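Local coordinates for ribosomal protein S2-related protein (Deinococcus radiodurans, PDB 2JH3) that binds a 4Fe-4S iron-sulfur cluster and resembles chelatases in fold, probably acting as a sirohydrochlorin ferrochelatase, at residues L84-L90 and R109-T113. Sequence-based numbering, arbitrary orientation.
Sequences LPRELGL and RVRYT
Leu84, Pro85, Leu88 and Leu90, at the C-terminal end of helix 78-88 and just beyond it, pack against Tyr112 of strand 108-112, with the local helix and strand axes running nearly antiparallel at 163° and 11.5 Å apart at their closest. Such a spacing is bridged by side chains, and Tyr112 does most of the work. Its CG lies anti to the backbone N (chi1 -179°), which extends the phenol from the strand toward the helix. Leu90 CD1 packs near the root of the ring, 3.5 Å from Tyr112 CB, while Pro85 CG sits 3.8 Å from Tyr112 CE2 further out; both side chains cross the tyrosine at roughly a right angle. At the far end, the phenol oxygen lies 3.3 Å from Leu84 CB and is hydrogen-bonded to the carbonyl oxygen of Thr80, one turn earlier in the helix. This is helix-on-sheet packing within the first CbiX-family region of a chelatase-like fold, where strand 108-112 runs between strands 66-71 and 101-105. A Schellman motif ends the helix: Gly89 takes positive phi, Leu90 N bonds to Pro85 O at 2.8 Å, and Gly89 N bonds weakly to Arg86 O. The turn lays Leu90 against the sheet, its CD2 4.3 Å from Val110 CG1. With an alanine in Tyr112's place, a gap would probably open between helix end and strand, and the Thr80 carbonyl oxygen would lose its phenol partner.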
loop_
_atom_site.group_PDB
_atom_site.type_symbol
_atom_site.label_atom_id
_atom_site.label_comp_id
_atom_site.label_asym_id
_atom_site.label_seq_id
_atom_site.Cartn_x
_atom_site.Cartn_y
_atom_site.Cartn_z
ATOM N N LEU A 84 -2.692 29.633 -5.765
ATOM C CA LEU A 84 -4.096 29.192 -5.630
ATOM C C LEU A 84 -4.915 29.570 -6.850
ATOM O O LEU A 84 -5.641 28.707 -7.396
ATOM C CB LEU A 84 -4.757 29.652 -4.304
ATOM C CG LEU A 84 -3.968 29.389 -2.985
ATOM C CD1 LEU A 84 -4.717 29.797 -1.722
ATOM C CD2 LEU A 84 -3.387 27.999 -2.820
ATOM N N PRO A 85 -4.790 30.823 -7.336
ATOM C CA PRO A 85 -5.484 31.243 -8.548
ATOM C C PRO A 85 -5.119 30.418 -9.785
ATOM O O PRO A 85 -5.996 30.026 -10.519
ATOM C CB PRO A 85 -5.082 32.718 -8.695
ATOM C CG PRO A 85 -4.741 33.127 -7.386
ATOM C CD PRO A 85 -4.064 31.965 -6.742
ATOM N N ARG A 86 -3.860 30.078 -9.947
ATOM C CA ARG A 86 -3.391 29.211 -11.048
ATOM C C ARG A 86 -3.988 27.797 -10.993
ATOM O O ARG A 86 -4.350 27.259 -11.992
ATOM C CB ARG A 86 -1.904 29.086 -10.894
ATOM C CG ARG A 86 -1.116 28.535 -11.955
ATOM C CD ARG A 86 0.341 28.588 -11.411
ATOM N NE ARG A 86 0.528 27.446 -10.543
ATOM C CZ ARG A 86 1.520 27.183 -9.700
ATOM N NH1 ARG A 86 2.529 28.029 -9.451
ATOM N NH2 ARG A 86 1.438 25.978 -9.073
ATOM N N GLU A 87 -4.046 27.187 -9.814
ATOM C CA GLU A 87 -4.587 25.851 -9.704
ATOM C C GLU A 87 -6.122 25.856 -9.828
ATOM O O GLU A 87 -6.732 24.990 -10.489
ATOM C CB GLU A 87 -4.145 25.259 -8.398
ATOM C CG GLU A 87 -2.623 25.074 -8.314
ATOM C CD GLU A 87 -2.128 24.009 -9.326
ATOM O OE1 GLU A 87 -2.572 22.838 -9.238
ATOM O OE2 GLU A 87 -1.306 24.332 -10.190
ATOM N N LEU A 88 -6.735 26.870 -9.244
ATOM C CA LEU A 88 -8.164 27.046 -9.399
ATOM C C LEU A 88 -8.550 27.397 -10.813
ATOM O O LEU A 88 -9.712 27.265 -11.156
ATOM C CB LEU A 88 -8.678 28.141 -8.469
ATOM C CG LEU A 88 -9.204 27.933 -7.062
ATOM C CD1 LEU A 88 -9.749 26.563 -6.644
ATOM C CD2 LEU A 88 -8.313 28.528 -5.961
ATOM N N GLY A 89 -7.619 27.911 -11.619
ATOM C CA GLY A 89 -7.933 28.310 -13.000
ATOM C C GLY A 89 -8.545 29.685 -13.132
ATOM O O GLY A 89 -9.372 29.927 -14.023
ATOM N N LEU A 90 -8.153 30.606 -12.248
ATOM C CA LEU A 90 -8.827 31.915 -12.178
ATOM C C LEU A 90 -8.313 32.952 -13.154
ATOM O O LEU A 90 -8.999 33.968 -13.367
ATOM C CB LEU A 90 -8.767 32.495 -10.746
ATOM C CG LEU A 90 -9.496 31.647 -9.745
ATOM C CD1 LEU A 90 -9.434 32.314 -8.398
ATOM C CD2 LEU A 90 -10.948 31.416 -10.212
ATOM N N ARG A 109 -20.320 31.912 -11.447
ATOM C CA ARG A 109 -19.669 33.126 -11.025
ATOM C C ARG A 109 -18.904 32.871 -9.730
ATOM O O ARG A 109 -19.476 32.558 -8.707
ATOM C CB ARG A 109 -20.690 34.175 -10.756
ATOM C CG ARG A 109 -20.115 35.533 -10.575
ATOM C CD ARG A 109 -21.177 36.400 -9.958
ATOM N NE ARG A 109 -20.763 37.792 -9.830
ATOM C CZ ARG A 109 -20.284 38.359 -8.716
ATOM N NH1 ARG A 109 -20.124 37.648 -7.594
ATOM N NH2 ARG A 109 -19.977 39.663 -8.729
ATOM N N VAL A 110 -17.602 33.035 -9.807
ATOM C CA VAL A 110 -16.692 32.795 -8.714
ATOM C C VAL A 110 -16.068 34.128 -8.319
ATOM O O VAL A 110 -15.504 34.824 -9.171
ATOM C CB VAL A 110 -15.532 31.866 -9.188
ATOM C CG1 VAL A 110 -14.655 31.459 -8.025
ATOM C CG2 VAL A 110 -16.104 30.650 -9.915
ATOM N N ARG A 111 -16.123 34.413 -7.031
ATOM C CA ARG A 111 -15.373 35.524 -6.399
ATOM C C ARG A 111 -14.323 34.944 -5.435
ATOM O O ARG A 111 -14.653 34.238 -4.486
ATOM C CB ARG A 111 -16.351 36.421 -5.648
ATOM C CG ARG A 111 -15.779 37.699 -5.156
ATOM C CD ARG A 111 -16.926 38.638 -4.675
ATOM N NE ARG A 111 -16.590 39.055 -3.328
ATOM C CZ ARG A 111 -17.201 38.654 -2.221
ATOM N NH1 ARG A 111 -18.266 37.852 -2.241
ATOM N NH2 ARG A 111 -16.721 39.098 -1.077
ATOM N N TYR A 112 -13.078 35.248 -5.730
ATOM C CA TYR A 112 -11.904 34.866 -4.955
ATOM C C TYR A 112 -11.490 36.035 -4.071
ATOM O O TYR A 112 -11.179 37.135 -4.566
ATOM C CB TYR A 112 -10.787 34.454 -5.910
ATOM C CG TYR A 112 -9.482 34.009 -5.267
ATOM C CD1 TYR A 112 -9.381 32.789 -4.616
ATOM C CD2 TYR A 112 -8.343 34.802 -5.318
ATOM C CE1 TYR A 112 -8.183 32.366 -4.055
ATOM C CE2 TYR A 112 -7.133 34.370 -4.746
ATOM C CZ TYR A 112 -7.074 33.146 -4.120
ATOM O OH TYR A 112 -5.911 32.692 -3.516
ATOM N N THR A 113 -11.555 35.833 -2.757
ATOM C CA THR A 113 -11.282 36.931 -1.818
ATOM C C THR A 113 -9.787 37.006 -1.431
ATOM O O THR A 113 -8.961 36.135 -1.758
ATOM C CB THR A 113 -12.107 36.836 -0.522
ATOM O OG1 THR A 113 -11.601 35.797 0.353
ATOM C CG2 THR A 113 -13.575 36.554 -0.794
#